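Local coordinates for putative HMP/thiamine permease protein YkoE (Bacillus subtilis, PDB 5EDL) that binds thiamine as the membrane-embedded S component of an energy-coupling factor transporter and probably carries it across the cell membrane, at residues G45-I49 / L157-G162; A55-R59 / M178-E183; G62-E68 / Q93-E98. The contacts are given in a common frame with arbitrary orientation. Residues are numbered along the deposited sequence.

Contact 1 of 3, residues G45-I49 / L157-G162. With VIB (3-(4-amino-2-methyl-pyrimidin-5-ylmethyl)-5-(2-hydroxy-ethyl)-4-methyl-thiazol-3-ium), chain B.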
loop_
_atom_site.group_PDB
_atom_site.type_symbol
_atom_site.label_atom_id
_atom_site.label_comp_id
_atom_site.label_asym_id
_atom_site.label_seq_id
_atom_site.Cartn_x
_atom_site.Cartn_y
_atom_site.Cartn_z
ATOM N N GLY A 45 -5.861 -0.321 -6.020
ATOM C CA GLY A 45 -4.700 0.212 -5.328
ATOM C C GLY A 45 -4.908 0.467 -3.841
ATOM O O GLY A 45 -3.934 0.571 -3.088
ATOM N N ILE A 46 -6.162 0.583 -3.407
ATOM C CA ILE A 46 -6.436 0.765 -1.985
ATOM C C ILE A 46 -5.882 -0.412 -1.185
ATOM O O ILE A 46 -5.434 -0.227 -0.051
ATOM C CB ILE A 46 -7.948 0.906 -1.674
ATOM C CG1 ILE A 46 -8.156 1.616 -0.336
ATOM C CG2 ILE A 46 -8.620 -0.450 -1.627
ATOM C CD1 ILE A 46 -7.673 3.076 -0.323
ATOM N N TRP A 47 -5.902 -1.612 -1.765
ATOM C CA TRP A 47 -5.412 -2.792 -1.040
ATOM C C TRP A 47 -3.891 -2.827 -0.899
ATOM O O TRP A 47 -3.359 -3.742 -0.254
ATOM C CB TRP A 47 -5.903 -4.095 -1.706
ATOM C CG TRP A 47 -7.387 -4.303 -1.529
ATOM C CD1 TRP A 47 -8.073 -4.416 -0.350
ATOM C CD2 TRP A 47 -8.358 -4.438 -2.571
ATOM N NE1 TRP A 47 -9.418 -4.600 -0.598
ATOM C CE2 TRP A 47 -9.616 -4.610 -1.956
ATOM C CE3 TRP A 47 -8.283 -4.427 -3.973
ATOM C CZ2 TRP A 47 -10.791 -4.773 -2.694
ATOM C CZ3 TRP A 47 -9.450 -4.577 -4.700
ATOM C CH2 TRP A 47 -10.687 -4.743 -4.059
ATOM N N PHE A 48 -3.200 -1.858 -1.503
ATOM C CA PHE A 48 -1.736 -1.747 -1.348
ATOM C C PHE A 48 -1.293 -0.586 -0.444
ATOM O O PHE A 48 -0.098 -0.435 -0.167
ATOM C CB PHE A 48 -1.022 -1.531 -2.689
ATOM C CG PHE A 48 -1.536 -2.357 -3.829
ATOM C CD1 PHE A 48 -2.019 -3.641 -3.637
ATOM C CD2 PHE A 48 -1.515 -1.834 -5.113
ATOM C CE1 PHE A 48 -2.483 -4.389 -4.715
ATOM C CE2 PHE A 48 -1.972 -2.566 -6.196
ATOM C CZ PHE A 48 -2.461 -3.854 -5.999
ATOM N N ILE A 49 -2.231 0.253 -0.027
ATOM C CA ILE A 49 -1.858 1.534 0.573
ATOM C C ILE A 49 -1.010 1.372 1.846
ATOM O O ILE A 49 -0.126 2.173 2.099
ATOM C CB ILE A 49 -3.111 2.402 0.891
ATOM C CG1 ILE A 49 -2.677 3.842 1.202
ATOM C CG2 ILE A 49 -3.917 1.800 2.035
ATOM C CD1 ILE A 49 -3.816 4.836 1.205
ATOM N N LEU A 157 -4.023 5.344 -5.782
ATOM C CA LEU A 157 -4.689 5.013 -4.520
ATOM C C LEU A 157 -3.749 4.418 -3.481
ATOM O O LEU A 157 -4.076 4.384 -2.304
ATOM C CB LEU A 157 -5.849 4.039 -4.757
ATOM C CG LEU A 157 -6.996 4.573 -5.620
ATOM C CD1 LEU A 157 -8.168 3.584 -5.620
ATOM C CD2 LEU A 157 -7.422 5.954 -5.146
ATOM N N ALA A 158 -2.595 3.930 -3.915
ATOM C CA ALA A 158 -1.587 3.485 -2.965
ATOM C C ALA A 158 -0.472 4.525 -2.854
ATOM O O ALA A 158 -0.237 5.064 -1.773
ATOM C CB ALA A 158 -1.030 2.133 -3.353
ATOM N N GLY A 159 0.188 4.829 -3.970
ATOM C CA GLY A 159 1.316 5.750 -3.959
ATOM C C GLY A 159 0.955 7.175 -3.540
ATOM O O GLY A 159 1.441 7.675 -2.526
ATOM N N LEU A 160 0.104 7.830 -4.320
ATOM C CA LEU A 160 -0.264 9.214 -4.045
ATOM C C LEU A 160 -1.133 9.357 -2.785
ATOM O O LEU A 160 -0.869 10.201 -1.934
ATOM C CB LEU A 160 -1.000 9.822 -5.245
ATOM C CG LEU A 160 -1.439 11.288 -5.090
ATOM C CD1 LEU A 160 -0.225 12.201 -4.929
ATOM C CD2 LEU A 160 -2.261 11.736 -6.286
ATOM N N LEU A 161 -2.175 8.542 -2.685
ATOM C CA LEU A 161 -3.065 8.600 -1.535
ATOM C C LEU A 161 -2.343 8.175 -0.250
ATOM O O LEU A 161 -2.616 8.703 0.820
ATOM C CB LEU A 161 -4.300 7.720 -1.759
ATOM C CG LEU A 161 -5.319 7.782 -0.618
ATOM C CD1 LEU A 161 -5.831 9.221 -0.444
ATOM C CD2 LEU A 161 -6.475 6.794 -0.820
ATOM N N GLY A 162 -1.424 7.227 -0.378
ATOM C CA GLY A 162 -0.623 6.776 0.745
ATOM C C GLY A 162 0.281 7.884 1.264
ATOM O O GLY A 162 0.429 8.055 2.468
HETATM C CM2 VIB B . -5.000 -7.475 1.365
HETATM N N4A VIB B . -6.042 -7.585 -3.415
HETATM C CM4 VIB B . -10.338 -7.956 -5.597
HETATM O O1 VIB B . -7.992 -9.792 -8.058
HETATM C C7 VIB B . -8.524 -11.069 -7.767
HETATM C C6 VIB B . -9.765 -10.881 -6.929
HETATM C C2 VIB B . -8.294 -10.339 -3.293
HETATM S S1 VIB B . -8.487 -11.270 -4.537
HETATM C C5 VIB B . -9.311 -10.435 -5.551
HETATM C C4 VIB B . -9.563 -9.131 -4.989
HETATM N N3 VIB B . -8.924 -9.076 -3.556
HETATM C C7A VIB B . -9.046 -7.890 -2.714
HETATM C C4A VIB B . -6.488 -7.638 -2.040
HETATM N N3A VIB B . -5.612 -7.542 -1.037
HETATM C C2A VIB B . -6.053 -7.593 0.250
HETATM N N1A VIB B . -7.392 -7.725 0.516
HETATM C C6A VIB B . -8.297 -7.821 -0.492
HETATM C C5A VIB B . -7.828 -7.770 -1.781
#
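Small residues often let a chain approach a transmembrane helix closely, with longer side chains fitted around them, and the contact of residues 45-49 with residues 157-162 of helix 140-170 illustrates this. Gly45 brings its carbonyl O to 3.3 Å from Ala158 CB, and a beta carbon on Gly45 would crowd Leu157 CB. At the other end Gly162 lets Ile49 CG1 come within 3.6 Å of Gly162 CA.

Two isoleucines fill the remaining space by different routes. Ile46 has its CB turned from the helix, yet its t,p conformer brings CD1 back to 3.9 Å from Leu161 CD2. Ile49, which opens helix 49-58, is extended in a t,t conformer, so that Ile49 CD1 lies 3.8 Å from Leu161 CG and 3.5 Å from Leu157 O. Phe48 takes an m rotamer: its CB sits 3.7 Å from Ala158 CB, with that methyl near the ring plane, while the ring itself leads off to serines of helix 111-132. Trp47 faces away from the helix and serves the substrate pocket. Its NE1 lies 3.4 Å from thiamine atom C6A, which is over one face of the indole, and the same nitrogen is hydrogen-bonded to Tyr21 O.

No hydrogen bond links the two segments, and Leu157 O, at a wider pi-type turn, is buried without a polar partner. The chemistry is thus close apolar fit on one side of a short piece of chain, which leaves the aromatic Trp47 on its other side for thiamine.

Contact 2 of 3, residues A55-R59 / M178-E183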
loop_
_atom_site.group_PDB
_atom_site.type_symbol
_atom_site.label_atom_id
_atom_site.label_comp_id
_atom_site.label_asym_id
_atom_site.label_seq_id
_atom_site.Cartn_x
_atom_site.Cartn_y
_atom_site.Cartn_z
ATOM N N ALA A 55 6.270 2.222 4.602
ATOM C CA ALA A 55 7.604 2.482 4.057
ATOM C C ALA A 55 7.933 3.975 4.111
ATOM O O ALA A 55 9.007 4.370 4.554
ATOM C CB ALA A 55 7.718 1.969 2.624
ATOM N N TYR A 56 6.997 4.789 3.640
ATOM C CA TYR A 56 7.195 6.235 3.595
ATOM C C TYR A 56 7.358 6.818 5.013
ATOM O O TYR A 56 8.165 7.723 5.230
ATOM C CB TYR A 56 6.025 6.877 2.839
ATOM C CG TYR A 56 6.039 8.387 2.694
ATOM C CD1 TYR A 56 6.985 9.035 1.911
ATOM C CD2 TYR A 56 5.067 9.152 3.308
ATOM C CE1 TYR A 56 6.977 10.423 1.776
ATOM C CE2 TYR A 56 5.040 10.524 3.176
ATOM C CZ TYR A 56 5.996 11.158 2.421
ATOM O OH TYR A 56 5.928 12.514 2.308
ATOM N N MET A 57 6.635 6.265 5.982
ATOM C CA MET A 57 6.731 6.740 7.364
ATOM C C MET A 57 8.019 6.297 8.040
ATOM O O MET A 57 8.678 7.095 8.689
ATOM C CB MET A 57 5.555 6.249 8.212
ATOM C CG MET A 57 4.220 6.934 7.956
ATOM S SD MET A 57 2.992 6.324 9.152
ATOM C CE MET A 57 4.105 5.683 10.417
ATOM N N ILE A 58 8.359 5.019 7.892
ATOM C CA ILE A 58 9.396 4.408 8.713
ATOM C C ILE A 58 10.741 4.364 7.995
ATOM O O ILE A 58 11.784 4.579 8.607
ATOM C CB ILE A 58 8.979 2.987 9.146
ATOM C CG1 ILE A 58 7.748 3.072 10.052
ATOM C CG2 ILE A 58 10.142 2.271 9.823
ATOM C CD1 ILE A 58 7.115 1.731 10.371
ATOM N N ARG A 59 10.691 4.088 6.693
ATOM C CA ARG A 59 11.842 4.199 5.804
ATOM C C ARG A 59 12.958 3.219 6.166
ATOM O O ARG A 59 14.131 3.559 6.120
ATOM C CB ARG A 59 12.360 5.651 5.797
ATOM C CG ARG A 59 11.275 6.636 5.349
ATOM C CD ARG A 59 11.769 8.053 5.050
ATOM N NE ARG A 59 10.662 8.835 4.504
ATOM C CZ ARG A 59 10.732 10.094 4.105
ATOM N NH1 ARG A 59 11.867 10.770 4.197
ATOM N NH2 ARG A 59 9.648 10.685 3.620
ATOM N N MET A 178 9.289 9.012 14.091
ATOM C CA MET A 178 9.579 8.304 12.840
ATOM C C MET A 178 10.396 9.137 11.849
ATOM O O MET A 178 10.463 10.357 11.960
ATOM C CB MET A 178 8.277 7.880 12.153
ATOM C CG MET A 178 7.233 7.232 13.059
ATOM S SD MET A 178 7.523 5.484 13.374
ATOM C CE MET A 178 8.639 5.577 14.766
ATOM N N ALA A 179 10.985 8.468 10.861
ATOM C CA ALA A 179 11.712 9.147 9.797
ATOM C C ALA A 179 10.884 10.264 9.135
ATOM O O ALA A 179 11.402 11.347 8.895
ATOM C CB ALA A 179 12.175 8.141 8.751
ATOM N N LEU A 180 9.609 10.009 8.839
ATOM C CA LEU A 180 8.784 11.034 8.183
ATOM C C LEU A 180 8.583 12.249 9.097
ATOM O O LEU A 180 8.589 13.392 8.635
ATOM C CB LEU A 180 7.424 10.475 7.757
ATOM C CG LEU A 180 6.453 11.489 7.142
ATOM C CD1 LEU A 180 7.019 12.105 5.857
ATOM C CD2 LEU A 180 5.099 10.831 6.855
ATOM N N GLY A 181 8.388 11.991 10.386
ATOM C CA GLY A 181 8.301 13.059 11.368
ATOM C C GLY A 181 9.590 13.862 11.474
ATOM O O GLY A 181 9.559 15.081 11.587
ATOM N N LYS A 182 10.725 13.177 11.442
ATOM C CA LYS A 182 12.023 13.843 11.436
ATOM C C LYS A 182 12.179 14.726 10.200
ATOM O O LYS A 182 12.731 15.829 10.282
ATOM C CB LYS A 182 13.157 12.819 11.492
ATOM C CG LYS A 182 13.241 12.049 12.806
ATOM C CD LYS A 182 14.529 11.234 12.878
ATOM C CE LYS A 182 14.665 10.495 14.205
ATOM N NZ LYS A 182 13.761 9.309 14.286
ATOM N N GLU A 183 11.694 14.235 9.058
ATOM C CA GLU A 183 11.742 15.004 7.821
ATOM C C GLU A 183 10.936 16.293 7.953
ATOM O O GLU A 183 11.405 17.360 7.576
ATOM C CB GLU A 183 11.224 14.187 6.631
ATOM C CG GLU A 183 11.137 15.006 5.342
ATOM C CD GLU A 183 10.498 14.251 4.175
ATOM O OE1 GLU A 183 10.290 13.027 4.285
ATOM O OE2 GLU A 183 10.203 14.888 3.138
HETATM O O HOH W 1 8.071 13.846 1.958
HETATM O O HOH W 2 11.751 5.750 10.957
#
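A salt bridge joins Arg59 to Glu183 where two helix ends meet, the C-terminal end of transmembrane helix 49-58 and the start of helix 179-192, which follows the six-helix membrane bundle of this S component. Arg59 NH2 is 2.5 Å and Arg59 NH1 2.8 Å from the same oxygen, Glu183 OE1; both hydrogen bonds are weak in angle, but the charges are opposite and close. Arg59 NE also donates to Tyr56 O, in the last turn of the helix it has just left, at 2.8 Å, which fixes the guanidinium on that side.

Helix ends carry backbone groups that intrahelical bonding cannot satisfy, and here the two ends partly satisfy each other. Leu180 N, in the first turn, donates to Met57 O, in the last, at 3.1 Å with good geometry. Where the ends stand further apart, water fills in, one molecule donating to Ile58 O and accepting from Ala179 N. Another water links side chains, donating to both Tyr56 OH and Glu183 OE2. Tyr56 OH is also hydrogen-bonded to Asp167 of helix 140-170.

Outside this polar network lies an apolar layer. Leu180 CD1 touches Tyr56 CE2 at 3.7 Å, and its other methyl, CD2, is 4.1 Å from Met57 CG. Met178, at the N-cap position, sets its SD 4.1 Å from Ile58 CG1 and also packs on helix 4-35. Arg59 leaves the helix with a positive phi of 64°, and its aliphatic part then runs over the second helix, Arg59 CD resting 3.7 Å from Ala179 CB.

Contact 3 of 3, residues G62-E68 / Q93-E98. With VIB (3-(4-amino-2-methyl-pyrimidin-5-ylmethyl)-5-(2-hydroxy-ethyl)-4-methyl-thiazol-3-ium), chain B; MPG ([(Z)-octadec-9-enyl] (2R)-2,3-bis(oxidanyl)propanoate), chain C.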
loop_
_atom_site.group_PDB
_atom_site.type_symbol
_atom_site.label_atom_id
_atom_site.label_comp_id
_atom_site.label_asym_id
_atom_site.label_seq_id
_atom_site.Cartn_x
_atom_site.Cartn_y
_atom_site.Cartn_z
ATOM N N GLY A 62 11.873 -3.812 4.737
ATOM C CA GLY A 62 10.851 -4.730 5.197
ATOM C C GLY A 62 9.534 -4.083 5.574
ATOM O O GLY A 62 8.556 -4.787 5.814
ATOM N N ALA A 63 9.490 -2.752 5.629
ATOM C CA ALA A 63 8.259 -2.064 6.039
ATOM C C ALA A 63 7.086 -2.374 5.115
ATOM O O ALA A 63 5.984 -2.670 5.578
ATOM C CB ALA A 63 8.476 -0.545 6.101
ATOM N N ALA A 64 7.330 -2.292 3.813
ATOM C CA ALA A 64 6.274 -2.457 2.825
ATOM C C ALA A 64 5.756 -3.886 2.873
ATOM O O ALA A 64 4.568 -4.114 2.760
ATOM C CB ALA A 64 6.770 -2.123 1.425
ATOM N N LEU A 65 6.670 -4.832 3.051
ATOM C CA LEU A 65 6.321 -6.246 3.009
ATOM C C LEU A 65 5.557 -6.656 4.263
ATOM O O LEU A 65 4.478 -7.238 4.174
ATOM C CB LEU A 65 7.577 -7.113 2.858
ATOM C CG LEU A 65 7.370 -8.621 3.044
ATOM C CD1 LEU A 65 6.328 -9.126 2.035
ATOM C CD2 LEU A 65 8.697 -9.362 2.874
ATOM N N VAL A 66 6.124 -6.350 5.426
ATOM C CA VAL A 66 5.555 -6.814 6.681
ATOM C C VAL A 66 4.241 -6.125 7.020
ATOM O O VAL A 66 3.300 -6.774 7.455
ATOM C CB VAL A 66 6.529 -6.630 7.858
ATOM C CG1 VAL A 66 5.874 -7.118 9.148
ATOM C CG2 VAL A 66 7.818 -7.405 7.600
ATOM N N SER A 67 4.161 -4.821 6.809
ATOM C CA SER A 67 2.915 -4.110 7.078
ATOM C C SER A 67 1.733 -4.712 6.280
ATOM O O SER A 67 0.645 -4.867 6.815
ATOM C CB SER A 67 3.074 -2.627 6.758
ATOM O OG SER A 67 3.309 -2.429 5.374
ATOM N N GLU A 68 1.954 -5.043 5.008
ATOM C CA GLU A 68 0.901 -5.599 4.159
ATOM C C GLU A 68 0.505 -7.013 4.623
ATOM O O GLU A 68 -0.670 -7.379 4.581
ATOM C CB GLU A 68 1.360 -5.613 2.689
ATOM C CG GLU A 68 0.335 -6.130 1.646
ATOM C CD GLU A 68 -0.813 -5.158 1.350
ATOM O OE1 GLU A 68 -0.901 -4.082 1.985
ATOM O OE2 GLU A 68 -1.649 -5.484 0.486
ATOM N N GLN A 93 1.546 -8.965 -2.812
ATOM C CA GLN A 93 1.492 -7.516 -2.951
ATOM C C GLN A 93 2.605 -6.831 -2.150
ATOM O O GLN A 93 3.217 -5.904 -2.653
ATOM C CB GLN A 93 0.106 -6.995 -2.544
ATOM C CG GLN A 93 -0.948 -7.406 -3.588
ATOM C CD GLN A 93 -2.396 -7.374 -3.108
ATOM O OE1 GLN A 93 -3.310 -7.700 -3.877
ATOM N NE2 GLN A 93 -2.612 -7.011 -1.857
ATOM N N GLY A 94 2.877 -7.314 -0.941
ATOM C CA GLY A 94 3.938 -6.760 -0.110
ATOM C C GLY A 94 5.324 -6.915 -0.740
ATOM O O GLY A 94 6.159 -6.012 -0.648
ATOM N N LEU A 95 5.560 -8.059 -1.381
ATOM C CA LEU A 95 6.819 -8.334 -2.077
ATOM C C LEU A 95 6.982 -7.439 -3.291
ATOM O O LEU A 95 8.087 -6.964 -3.583
ATOM C CB LEU A 95 6.890 -9.803 -2.521
ATOM C CG LEU A 95 6.995 -10.850 -1.402
ATOM C CD1 LEU A 95 6.767 -12.255 -1.968
ATOM C CD2 LEU A 95 8.343 -10.775 -0.678
ATOM N N GLY A 96 5.879 -7.238 -4.013
ATOM C CA GLY A 96 5.867 -6.339 -5.159
ATOM C C GLY A 96 6.228 -4.899 -4.806
ATOM O O GLY A 96 7.001 -4.242 -5.523
ATOM N N ALA A 97 5.665 -4.399 -3.710
ATOM C CA ALA A 97 6.006 -3.051 -3.218
ATOM C C ALA A 97 7.434 -3.001 -2.657
ATOM O O ALA A 97 8.199 -2.091 -2.961
ATOM C CB ALA A 97 5.012 -2.615 -2.169
ATOM N N GLU A 98 7.781 -3.989 -1.846
ATOM C CA GLU A 98 9.098 -4.052 -1.230
ATOM C C GLU A 98 10.205 -4.087 -2.287
ATOM O O GLU A 98 11.270 -3.525 -2.075
ATOM C CB GLU A 98 9.202 -5.277 -0.321
ATOM C CG GLU A 98 10.448 -5.293 0.568
ATOM C CD GLU A 98 10.366 -4.289 1.713
ATOM O OE1 GLU A 98 9.339 -4.252 2.421
ATOM O OE2 GLU A 98 11.337 -3.533 1.899
HETATM C CM2 VIB B . -5.000 -7.475 1.365
HETATM N N4A VIB B . -6.042 -7.585 -3.415
HETATM C CM4 VIB B . -10.338 -7.956 -5.597
HETATM O O1 VIB B . -7.992 -9.792 -8.058
HETATM C C7 VIB B . -8.524 -11.069 -7.767
HETATM C C6 VIB B . -9.765 -10.881 -6.929
HETATM C C2 VIB B . -8.294 -10.339 -3.293
HETATM S S1 VIB B . -8.487 -11.270 -4.537
HETATM C C5 VIB B . -9.311 -10.435 -5.551
HETATM C C4 VIB B . -9.563 -9.131 -4.989
HETATM N N3 VIB B . -8.924 -9.076 -3.556
HETATM C C7A VIB B . -9.046 -7.890 -2.714
HETATM C C4A VIB B . -6.488 -7.638 -2.040
HETATM N N3A VIB B . -5.612 -7.542 -1.037
HETATM C C2A VIB B . -6.053 -7.593 0.250
HETATM N N1A VIB B . -7.392 -7.725 0.516
HETATM C C6A VIB B . -8.297 -7.821 -0.492
HETATM C C5A VIB B . -7.828 -7.770 -1.781
HETATM C C2 MPG C . 11.032 -9.512 -5.748
HETATM C C3 MPG C . 12.096 -8.712 -5.028
HETATM C C4 MPG C . 11.599 -8.336 -3.649
HETATM C C5 MPG C . 11.650 -9.552 -2.755
HETATM C C6 MPG C . 12.420 -9.228 -1.499
HETATM C C7 MPG C . 11.574 -8.340 -0.621
HETATM C C8 MPG C . 12.091 -8.388 0.799
HETATM C C9 MPG C . 13.228 -7.402 0.941
HETATM C C10 MPG C . 13.767 -7.091 2.142
HETATM C C11 MPG C . 13.278 -7.706 3.435
HETATM C C12 MPG C . 14.475 -8.271 4.168
HETATM C C13 MPG C . 15.397 -7.152 4.617
HETATM C C14 MPG C . 16.668 -7.109 3.793
HETATM C C15 MPG C . 17.830 -6.668 4.655
HETATM C C16 MPG C . 18.623 -5.600 3.936
HETATM C C17 MPG C . 19.672 -5.029 4.860
HETATM C C18 MPG C . 19.988 -3.616 4.424
HETATM O O1 MPG C . 10.835 -9.223 -8.103
HETATM C C1 MPG C . 11.547 -9.923 -7.109
HETATM O O HOH W 3 9.906 -1.189 2.690
#
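Glu98 reaches from helix 85-103 over the start of helix 63-77, where backbone N-H groups lack intrahelical acceptors. Glu98 OE2 accepts from Gly62 N at 2.9 Å and Glu98 OE1 from Leu65 N at 2.8 Å. A water that accepts from Ala64 N and donates to Glu98 OE2 extends the network, and Trp106 NE1 is hydrogen-bonded to the same OE2. A buried carboxylate is thereby well supplied with donors. Gly62, at the N-cap position, has a positive phi of 93° that itself favours glycine.

The two segments form an antiparallel transmembrane helix pair, their axes 163° apart in direction and only 7.5 Å apart at closest approach. Gly94 makes this possible: Leu65 CA lies 3.7 Å from Gly94 O, and a side chain on Gly94 would clash with Leu65 O. Ala64 CB meets Ala97 CB at 4.0 Å, while Leu65 CD1 packs 3.8 Å from Leu95 CD2.

Toward the substrate pocket, Gln93 reads the aminopyrimidine of thiamine with both ends of its amide. Gln93 OE1 accepts from thiamine N4A at 2.8 Å, and Gln93 NE2 donates to thiamine N3A at 3.2 Å. That NE2 also donates to Glu68 OE2 at 3.0 Å; Glu68 OE1 is hydrogen-bonded to Tyr21 OH. On the lipid side, Glu98 CG lies 3.5 Å from C7 of the bound monoolein-like lipid MPG.

How the contacts relate
The six segments come along the chain in the order 45-49, 55-59, 62-68, 93-98, 157-162 and 178-183, so contacts 1 and 2 interlock while contact 3 falls within the span of each. Contact 1, about 5 Å from the centre of the folded chain, lies about 13 Å from contact 3 and 17 Å from contact 2, centre to centre; contacts 2 and 3 are about 16 Å apart. Contacts 1 and 3 touch where Trp47 and Phe48 meet Glu68 and Gln93, and share thiamine; Ala55 against Ala63 joins contacts 2 and 3. Helix 49-58 thus spans from the thiamine pocket region to the helix 179-192 junction, with contact 3 beside it contributing pocket residues.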